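Local coordinates for protein AmbC (Sorangium cellulosum, PDB 5O15) that acts as a bifunctional dehydratase-cyclase domain in ambruticin biosynthesis, probably removing water from a polyketide intermediate and then closing it into a heterocycle, at residues A[51-55]-A[56-60]; A[63-66]-A[67-71]; A[293-296]-A[297-301]. All blocks are in the same frame, centred on the assembly; numbering follows the deposited sequence.

Contact 1: A[51-55]-A[56-60]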
ATOM      1  N   HIS A  51      -7.209   0.938 -10.427  1.00 14.22           N
ATOM      2  CA  HIS A  51      -7.576   1.152  -9.031  1.00 13.80           C
ATOM      3  C   HIS A  51      -8.757   2.108  -8.952  1.00 14.24           C
ATOM      4  O   HIS A  51      -8.647   3.296  -8.630  1.00 15.87           O
ATOM      5  CB  HIS A  51      -6.400   1.665  -8.204  1.00 14.26           C
ATOM      6  CG  HIS A  51      -6.671   1.595  -6.741  1.00 13.69           C
ATOM      7  ND1 HIS A  51      -6.854   2.729  -5.983  1.00 14.11           N
ATOM      8  CD2 HIS A  51      -6.810   0.557  -5.891  1.00 15.13           C
ATOM      9  CE1 HIS A  51      -7.082   2.390  -4.726  1.00 14.25           C
ATOM     10  NE2 HIS A  51      -7.071   1.067  -4.644  1.00 15.40           N
ATOM     11  N   VAL A  52      -9.934   1.543  -9.237  1.00 15.16           N
ATOM     12  CA  VAL A  52     -11.196   2.265  -9.208  1.00 15.95           C
ATOM     13  C   VAL A  52     -11.857   1.995  -7.870  1.00 15.95           C
ATOM     14  O   VAL A  52     -12.178   0.836  -7.560  1.00 16.83           O
ATOM     15  CB  VAL A  52     -12.104   1.861 -10.377  1.00 17.34           C
ATOM     16  CG1 VAL A  52     -13.382   2.688 -10.352  1.00 18.35           C
ATOM     17  CG2 VAL A  52     -11.363   2.005 -11.712  1.00 19.47           C
ATOM     18  N   VAL A  53     -12.056   3.062  -7.075  1.00 16.09           N
ATOM     19  CA  VAL A  53     -12.587   2.947  -5.728  1.00 16.29           C
ATOM     20  C   VAL A  53     -14.007   3.500  -5.742  1.00 16.06           C
ATOM     21  O   VAL A  53     -14.227   4.715  -5.803  1.00 17.28           O
ATOM     22  CB  VAL A  53     -11.719   3.697  -4.723  1.00 15.99           C
ATOM     23  CG1 VAL A  53     -12.310   3.550  -3.369  1.00 17.84           C
ATOM     24  CG2 VAL A  53     -10.292   3.158  -4.765  1.00 17.85           C
ATOM     25  N   LEU A  54     -14.987   2.587  -5.777  1.00 16.28           N
ATOM     26  CA  LEU A  54     -16.403   2.971  -5.753  1.00 16.96           C
ATOM     27  C   LEU A  54     -16.725   3.979  -6.855  1.00 18.72           C
ATOM     28  O   LEU A  54     -17.514   4.905  -6.670  1.00 19.74           O
ATOM     29  CB  LEU A  54     -16.844   3.489  -4.378  1.00 17.89           C
ATOM     30  CG  LEU A  54     -16.597   2.589  -3.167  1.00 18.10           C
ATOM     31  CD1 LEU A  54     -17.001   3.274  -1.871  1.00 18.65           C
ATOM     32  CD2 LEU A  54     -17.313   1.218  -3.338  1.00 19.36           C
ATOM     33  N   GLY A  55     -16.087   3.813  -8.008  1.00 17.76           N
ATOM     34  CA  GLY A  55     -16.302   4.660  -9.160  1.00 19.97           C
ATOM     35  C   GLY A  55     -15.266   5.760  -9.359  1.00 20.71           C
ATOM     36  O   GLY A  55     -15.265   6.389 -10.424  1.00 23.03           O
ATOM     37  N   THR A  56     -14.384   6.013  -8.388  1.00 17.49           N
ATOM     38  CA  THR A  56     -13.417   7.101  -8.466  1.00 17.58           C
ATOM     39  C   THR A  56     -12.022   6.539  -8.660  1.00 16.16           C
ATOM     40  O   THR A  56     -11.569   5.694  -7.886  1.00 16.21           O
ATOM     41  CB  THR A  56     -13.499   7.938  -7.193  1.00 19.84           C
ATOM     42  OG1 THR A  56     -14.795   8.557  -7.142  1.00 21.47           O
ATOM     43  CG2 THR A  56     -12.413   9.041  -7.158  1.00 20.83           C
ATOM     44  N   VAL A  57     -11.308   7.065  -9.650  1.00 17.42           N
ATOM     45  CA  VAL A  57     -10.012   6.507 -10.019  1.00 17.84           C
ATOM     46  C   VAL A  57      -8.942   7.255  -9.230  1.00 15.99           C
ATOM     47  O   VAL A  57      -8.692   8.441  -9.476  1.00 18.12           O
ATOM     48  CB  VAL A  57      -9.771   6.624 -11.527  1.00 20.08           C
ATOM     49  CG1 VAL A  57      -8.509   5.888 -11.881  1.00 21.51           C
ATOM     50  CG2 VAL A  57     -10.982   6.106 -12.326  1.00 23.72           C
ATOM     51  N   ILE A  58      -8.316   6.578  -8.279  1.00 15.42           N
ATOM     52  CA  ILE A  58      -7.316   7.203  -7.418  1.00 15.88           C
ATOM     53  C   ILE A  58      -6.128   6.264  -7.281  1.00 14.48           C
ATOM     54  O   ILE A  58      -6.259   5.039  -7.366  1.00 15.18           O
ATOM     55  CB  ILE A  58      -7.861   7.560  -6.020  1.00 16.69           C
ATOM     56  CG1 ILE A  58      -8.400   6.320  -5.295  1.00 20.84           C
ATOM     57  CG2 ILE A  58      -8.850   8.700  -6.127  1.00 20.19           C
ATOM     58  CD1 ILE A  58      -8.875   6.612  -3.873  1.00 21.37           C
ATOM     59  N   LEU A  59      -4.957   6.839  -7.052  1.00 14.82           N
ATOM     60  CA  LEU A  59      -3.778   6.033  -6.819  1.00 15.38           C
ATOM     61  C   LEU A  59      -4.007   5.180  -5.569  1.00 15.19           C
ATOM     62  O   LEU A  59      -4.560   5.670  -4.591  1.00 16.22           O
ATOM     63  CB  LEU A  59      -2.571   6.964  -6.647  1.00 16.28           C
ATOM     64  CG  LEU A  59      -1.184   6.302  -6.727  1.00 16.62           C
ATOM     65  CD1 LEU A  59      -0.845   5.761  -8.131  1.00 17.91           C
ATOM     66  CD2 LEU A  59      -0.132   7.230  -6.228  1.00 18.65           C
ATOM     67  N   PRO A  60      -3.625   3.903  -5.559  1.00 14.85           N
ATOM     68  CA  PRO A  60      -3.743   3.147  -4.303  1.00 15.11           C
ATOM     69  C   PRO A  60      -2.891   3.756  -3.205  1.00 14.52           C
ATOM     70  O   PRO A  60      -1.762   4.175  -3.445  1.00 14.51           O
ATOM     71  CB  PRO A  60      -3.239   1.747  -4.671  1.00 16.80           C
ATOM     72  CG  PRO A  60      -2.376   1.961  -5.839  1.00 17.52           C
ATOM     73  CD  PRO A  60      -2.995   3.102  -6.611  1.00 15.69           C
TER
HETATM   74  O   HOH W   1     -16.730   7.365  -5.806  1.00 25.00           O
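V53 and T56 close a tight antiparallel hairpin as its hydrogen-bonded pair: V53 N donates to T56 O at 2.8 Å, and T56 N donates back to V53 O at 2.9 Å. Further along, I58 N makes only a weak bond to H51 O. L54 and G55 form the corners of a type I' turn; at G55's backbone angles (phi 99°) a CB would press on the carbonyl O of L54. One water spans the turn, donating to L54 O and accepting from T56 OG1.

H51, G55 and P60 fit the HxxxGxxxxP signature of polyketide synthase dehydratases, whose histidine is the catalytic base in relatives, a role H51 probably shares. With CG anti to the backbone N (chi1 -167°), its ring swings across to the residues after V57, where ND1 donates to I58 O at 2.8 Å, the oxygen lying close to the ring plane. P60 CB sits over a face of the H51 ring in a CH-pi contact, 3.8 Å from the centroid and 3° off its normal. The hydrogen bond and the CH-pi contact together limit the ring's rotation.

Apolar contacts back both sides of the hairpin: V53 CG2 meets I58 CG1 at 3.7 Å, while V52 CG2 meets V57 CG2 at 4.2 Å on the other face.

Contact 2: A[63-66]-A[67-71]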
ATOM      1  N   ALA A  63       0.684   2.932  -2.840  1.00 12.67           N
ATOM      2  CA  ALA A  63       1.703   3.659  -3.586  1.00 12.89           C
ATOM      3  C   ALA A  63       2.377   4.736  -2.729  1.00 12.91           C
ATOM      4  O   ALA A  63       3.571   5.012  -2.910  1.00 13.81           O
ATOM      5  CB  ALA A  63       1.112   4.321  -4.815  1.00 14.19           C
ATOM      6  N   PHE A  64       1.654   5.333  -1.773  1.00 13.46           N
ATOM      7  CA  PHE A  64       2.281   6.284  -0.854  1.00 14.31           C
ATOM      8  C   PHE A  64       3.223   5.551   0.077  1.00 13.94           C
ATOM      9  O   PHE A  64       4.289   6.063   0.405  1.00 14.34           O
ATOM     10  CB  PHE A  64       1.224   7.060  -0.065  1.00 15.57           C
ATOM     11  CG  PHE A  64       0.267   7.812  -0.907  1.00 18.60           C
ATOM     12  CD1 PHE A  64       0.684   8.649  -1.922  1.00 20.26           C
ATOM     13  CD2 PHE A  64      -1.091   7.653  -0.704  1.00 20.26           C
ATOM     14  CE1 PHE A  64      -0.273   9.343  -2.695  1.00 21.34           C
ATOM     15  CE2 PHE A  64      -2.018   8.338  -1.445  1.00 21.99           C
ATOM     16  CZ  PHE A  64      -1.624   9.123  -2.466  1.00 22.30           C
ATOM     17  N   VAL A  65       2.870   4.323   0.475  1.00 14.29           N
ATOM     18  CA  VAL A  65       3.784   3.502   1.250  1.00 14.06           C
ATOM     19  C   VAL A  65       5.061   3.228   0.470  1.00 13.37           C
ATOM     20  O   VAL A  65       6.171   3.349   0.998  1.00 13.58           O
ATOM     21  CB  VAL A  65       3.086   2.222   1.727  1.00 14.71           C
ATOM     22  CG1 VAL A  65       4.049   1.333   2.456  1.00 16.53           C
ATOM     23  CG2 VAL A  65       1.884   2.552   2.609  1.00 16.88           C
ATOM     24  N   GLU A  66       4.920   2.831  -0.797  1.00 12.84           N
ATOM     25  CA  GLU A  66       6.069   2.577  -1.655  1.00 13.15           C
ATOM     26  C   GLU A  66       6.952   3.817  -1.771  1.00 13.25           C
ATOM     27  O   GLU A  66       8.182   3.716  -1.698  1.00 13.75           O
ATOM     28  CB  GLU A  66       5.581   2.103  -3.032  1.00 13.89           C
ATOM     29  CG  GLU A  66       6.613   2.147  -4.137  1.00 14.95           C
ATOM     30  CD  GLU A  66       7.785   1.181  -3.973  1.00 16.40           C
ATOM     31  OE1 GLU A  66       7.855   0.431  -2.978  1.00 15.84           O
ATOM     32  OE2 GLU A  66       8.688   1.220  -4.842  1.00 18.29           O
ATOM     33  N   LEU A  67       6.345   4.988  -1.975  1.00 12.97           N
ATOM     34  CA  LEU A  67       7.146   6.198  -2.092  1.00 13.99           C
ATOM     35  C   LEU A  67       7.871   6.505  -0.786  1.00 13.71           C
ATOM     36  O   LEU A  67       9.037   6.919  -0.802  1.00 14.55           O
ATOM     37  CB  LEU A  67       6.255   7.362  -2.548  1.00 14.41           C
ATOM     38  CG  LEU A  67       5.801   7.253  -4.019  1.00 15.46           C
ATOM     39  CD1 LEU A  67       4.665   8.200  -4.305  1.00 18.50           C
ATOM     40  CD2 LEU A  67       6.975   7.474  -4.956  1.00 17.54           C
ATOM     41  N   ALA A  68       7.211   6.293   0.346  1.00 13.75           N
ATOM     42  CA  ALA A  68       7.863   6.505   1.635  1.00 13.82           C
ATOM     43  C   ALA A  68       8.998   5.507   1.862  1.00 13.65           C
ATOM     44  O   ALA A  68      10.046   5.879   2.392  1.00 14.15           O
ATOM     45  CB  ALA A  68       6.835   6.393   2.752  1.00 15.37           C
ATOM     46  N   LEU A  69       8.807   4.240   1.449  1.00 13.58           N
ATOM     47  CA  LEU A  69       9.881   3.263   1.526  1.00 13.63           C
ATOM     48  C   LEU A  69      11.062   3.651   0.645  1.00 13.70           C
ATOM     49  O   LEU A  69      12.215   3.395   1.004  1.00 14.51           O
ATOM     50  CB  LEU A  69       9.364   1.863   1.161  1.00 14.32           C
ATOM     51  CG  LEU A  69       8.426   1.227   2.194  1.00 15.55           C
ATOM     52  CD1 LEU A  69       7.682   0.070   1.552  1.00 16.11           C
ATOM     53  CD2 LEU A  69       9.179   0.753   3.398  1.00 16.49           C
ATOM     54  N   ALA A  70      10.792   4.220  -0.532  1.00 13.58           N
ATOM     55  CA  ALA A  70      11.873   4.683  -1.394  1.00 15.56           C
ATOM     56  C   ALA A  70      12.643   5.819  -0.726  1.00 15.13           C
ATOM     57  O   ALA A  70      13.878   5.872  -0.792  1.00 16.33           O
ATOM     58  CB  ALA A  70      11.323   5.135  -2.745  1.00 16.50           C
ATOM     59  N   ALA A  71      11.922   6.728  -0.056  1.00 15.07           N
ATOM     60  CA  ALA A  71      12.562   7.814   0.679  1.00 15.75           C
ATOM     61  C   ALA A  71      13.405   7.264   1.808  1.00 14.79           C
ATOM     62  O   ALA A  71      14.526   7.741   2.023  1.00 15.85           O
ATOM     63  CB  ALA A  71      11.497   8.788   1.177  1.00 17.79           C
TER
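Helix 61-75, one of the few helices of this double hotdog fold, supplies the residues here, with A63 to E66 passing straight into L67 to A71. Four successive i to i+4 bonds stitch the two segments together: L67 N to A63 O, A68 N to F64 O, L69 N to V65 O and A70 N to E66 O, all at 2.8 to 2.9 Å.

The side chains use the same spacing. V65 and L69 lie alongside each other and point the same way, so that V65 CG1 touches L69 CD1 at 4.0 Å. L69 keeps CG beside its own backbone N and anti to the carbonyl carbon (chi1 -70°), which folds the chain back along the helix and sets CG 3.3 Å from V65 O. L67 repeats the pattern on another side of the helix, its CG 3.4 Å from A63 O. These branches cover carbonyl oxygens that the helix bonds already satisfy. On the small residues only CB is available: A68 CB rests 3.5 Å from F64 O.

E66 behaves differently. Its CB and CG stay near L67 N, but the chain bends at chi2 (66°) and carries the buried carboxylate to partners beyond the helix. OE2 is bonded by H19 NE2 and G208 N, and OE1 by L209 N; three donors hold the group and would be expected to stabilise its negative charge.

Around the helix, V65 packs on W242 and V245 of strand 236-247, and L69 on L247. A68 reaches F114 of strand 112-120 and V80 and L83 of strand 79-85, while the F64 ring meets that of H131, nearly parallel to it, and touches V116.

Contact 3: A[293-296]-A[297-301]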
ATOM      1  N   ARG A 293     -10.820   2.992   7.426  1.00 18.74           N
ATOM      2  CA  ARG A 293     -12.119   3.477   7.855  1.00 19.38           C
ATOM      3  C   ARG A 293     -13.109   3.343   6.711  1.00 18.94           C
ATOM      4  O   ARG A 293     -12.781   3.676   5.574  1.00 21.03           O
ATOM      5  CB  ARG A 293     -12.007   4.961   8.236  1.00 23.36           C
ATOM      6  CG  ARG A 293     -13.273   5.605   8.693  1.00 30.03           C
ATOM      7  CD  ARG A 293     -13.053   7.066   9.081  1.00 35.09           C
ATOM      8  NE  ARG A 293     -12.170   7.222  10.235  1.00 41.72           N
ATOM      9  CZ  ARG A 293     -10.930   7.709  10.201  1.00 46.96           C
ATOM     10  NH1 ARG A 293     -10.378   8.101   9.057  1.00 49.36           N
ATOM     11  NH2 ARG A 293     -10.238   7.820  11.328  1.00 48.55           N
ATOM     12  N   TRP A 294     -14.317   2.887   7.027  1.00 18.42           N
ATOM     13  CA  TRP A 294     -15.361   2.765   6.018  1.00 18.22           C
ATOM     14  C   TRP A 294     -15.684   4.114   5.393  1.00 19.83           C
ATOM     15  O   TRP A 294     -15.819   5.118   6.099  1.00 22.75           O
ATOM     16  CB  TRP A 294     -16.617   2.163   6.643  1.00 20.65           C
ATOM     17  CG  TRP A 294     -16.504   0.688   6.884  1.00 21.62           C
ATOM     18  CD1 TRP A 294     -15.929   0.061   7.957  1.00 22.92           C
ATOM     19  CD2 TRP A 294     -16.958  -0.342   6.018  1.00 21.45           C
ATOM     20  NE1 TRP A 294     -16.026  -1.306   7.814  1.00 23.82           N
ATOM     21  CE2 TRP A 294     -16.651  -1.571   6.626  1.00 23.29           C
ATOM     22  CE3 TRP A 294     -17.612  -0.345   4.786  1.00 21.80           C
ATOM     23  CZ2 TRP A 294     -16.977  -2.779   6.053  1.00 24.16           C
ATOM     24  CZ3 TRP A 294     -17.937  -1.560   4.211  1.00 23.82           C
ATOM     25  CH2 TRP A 294     -17.610  -2.758   4.843  1.00 24.14           C
ATOM     26  N   ALA A 295     -15.793   4.134   4.064  1.00 19.71           N
ATOM     27  CA  ALA A 295     -16.062   5.354   3.310  1.00 22.04           C
ATOM     28  C   ALA A 295     -17.139   5.071   2.267  1.00 20.63           C
ATOM     29  O   ALA A 295     -17.169   3.995   1.653  1.00 21.04           O
ATOM     30  CB  ALA A 295     -14.812   5.820   2.564  1.00 25.14           C
ATOM     31  N   THR A 296     -18.009   6.047   2.050  1.00 20.98           N
ATOM     32  CA  THR A 296     -19.015   5.931   1.000  1.00 21.86           C
ATOM     33  C   THR A 296     -18.450   6.396  -0.341  1.00 19.76           C
ATOM     34  O   THR A 296     -17.409   7.064  -0.410  1.00 19.64           O
ATOM     35  CB  THR A 296     -20.211   6.822   1.311  1.00 24.50           C
ATOM     36  OG1 THR A 296     -19.785   8.185   1.229  1.00 25.33           O
ATOM     37  CG2 THR A 296     -20.792   6.534   2.676  1.00 26.32           C
ATOM     38  N   ALA A 297     -19.184   6.058  -1.414  1.00 19.58           N
ATOM     39  CA  ALA A 297     -18.782   6.469  -2.753  1.00 18.91           C
ATOM     40  C   ALA A 297     -18.672   7.987  -2.848  1.00 19.28           C
ATOM     41  O   ALA A 297     -17.760   8.501  -3.491  1.00 19.89           O
ATOM     42  CB  ALA A 297     -19.765   5.922  -3.799  1.00 20.14           C
ATOM     43  N   GLU A 298     -19.652   8.700  -2.300  1.00 21.12           N
ATOM     44  CA  GLU A 298     -19.638  10.157  -2.358  1.00 23.11           C
ATOM     45  C   GLU A 298     -18.466  10.728  -1.565  1.00 23.07           C
ATOM     46  O   GLU A 298     -17.855  11.715  -1.984  1.00 24.24           O
ATOM     47  CB  GLU A 298     -20.957  10.696  -1.818  1.00 26.84           C
ATOM     48  CG  GLU A 298     -21.069  12.206  -1.806  1.00 32.30           C
ATOM     49  CD  GLU A 298     -20.892  12.840  -3.175  1.00 39.03           C
ATOM     50  OE1 GLU A 298     -20.620  14.060  -3.227  1.00 44.34           O
ATOM     51  OE2 GLU A 298     -21.018  12.138  -4.197  1.00 40.30           O
ATOM     52  N   HIS A 299     -18.131  10.125  -0.422  1.00 21.89           N
ATOM     53  CA  HIS A 299     -16.986  10.606   0.348  1.00 21.80           C
ATOM     54  C   HIS A 299     -15.711  10.512  -0.480  1.00 21.66           C
ATOM     55  O   HIS A 299     -14.912  11.456  -0.533  1.00 22.49           O
ATOM     56  CB  HIS A 299     -16.832   9.770   1.615  1.00 26.65           C
ATOM     57  CG  HIS A 299     -15.694  10.204   2.474  1.00 30.13           C
ATOM     58  ND1 HIS A 299     -15.838  11.191   3.417  1.00 32.43           N
ATOM     59  CD2 HIS A 299     -14.397   9.823   2.517  1.00 32.23           C
ATOM     60  CE1 HIS A 299     -14.677  11.405   4.013  1.00 33.27           C
ATOM     61  NE2 HIS A 299     -13.783  10.586   3.487  1.00 33.95           N
ATOM     62  N   VAL A 300     -15.512   9.370  -1.149  1.00 20.43           N
ATOM     63  CA  VAL A 300     -14.315   9.177  -1.962  1.00 20.82           C
ATOM     64  C   VAL A 300     -14.310  10.141  -3.137  1.00 20.50           C
ATOM     65  O   VAL A 300     -13.279  10.743  -3.459  1.00 21.40           O
ATOM     66  CB  VAL A 300     -14.202   7.710  -2.420  1.00 21.75           C
ATOM     67  CG1 VAL A 300     -13.004   7.551  -3.336  1.00 23.57           C
ATOM     68  CG2 VAL A 300     -14.075   6.796  -1.220  1.00 22.75           C
ATOM     69  N   ARG A 301     -15.463  10.316  -3.790  1.00 21.32           N
ATOM     70  CA  ARG A 301     -15.540  11.223  -4.927  1.00 22.61           C
ATOM     71  C   ARG A 301     -15.171  12.637  -4.509  1.00 22.44           C
ATOM     72  O   ARG A 301     -14.393  13.318  -5.185  1.00 24.67           O
ATOM     73  CB  ARG A 301     -16.962  11.220  -5.487  1.00 26.03           C
ATOM     74  CG  ARG A 301     -17.133  12.074  -6.744  1.00 29.78           C
ATOM     75  CD  ARG A 301     -18.600  12.365  -7.034  1.00 35.30           C
ATOM     76  NE  ARG A 301     -19.149  13.291  -6.042  1.00 40.60           N
ATOM     77  CZ  ARG A 301     -18.827  14.580  -5.956  1.00 45.09           C
ATOM     78  NH1 ARG A 301     -17.953  15.108  -6.806  1.00 46.84           N
ATOM     79  NH2 ARG A 301     -19.365  15.345  -5.013  1.00 45.81           N
TER
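T296 holds OG1 between its backbone N and carbonyl carbon (chi1 67°), a rotation that swings the hydroxyl forward onto the first turn of the helix, where it accepts from H299 N at 3.0 Å. The H299 side chain crosses that of T296 at about a right angle, and its CB lies 3.4 Å from the same OG1. T296 also contributes through its backbone: V300 N donates to T296 O at 3.1 Å, and V300 CG2 leans against that carbonyl oxygen. Replacing T296 by an alanine would probably leave the amide of H299 without its hydroxyl cap and let the first turn of the helix fray.

A small apolar contact lies beside the cap. A295 CB, directed toward the helix, meets V300 CG2 at 4.0 Å and H299 CD2 at 4.0 Å, while M238 of strand 236-247 touches both A295 and V300. One turn on, R301 NE donates almost straight to E298 OE2 (2.9 Å, 176°), in the guanidinium plane, meeting OE2 on its syn side but well out of the carboxylate plane.

Strand 293-295 and helix 297-301 stand at 93° to each other, their axes approaching to 8.4 Å. With T296 as the lone link between them, the chain turns sharply out of a strand of the double hotdog into the C-terminal helix, and a threonine N-cap marks where that helix starts.

In the fold
Contacts 1, 2 and 3 come in series along the chain. Contact 1 is the hairpin that leads directly into the helix of contact 2; their centres are about 19 Å apart, yet L59 CD2 still packs on F64 CE1 at 4.1 Å. Contact 3 comes from the far end of the chain, but its centre lies only about 11 Å from that of contact 1: L54 fits against the start of helix 297-305 and T56 against R301. Contacts 2 and 3 do not touch. The hairpin thus lies between helix 61-75 and the C-terminal helix 297-305. H51, probably catalytic, meets F177 from the later part of the chain, consistent with a site between the two hotdogs.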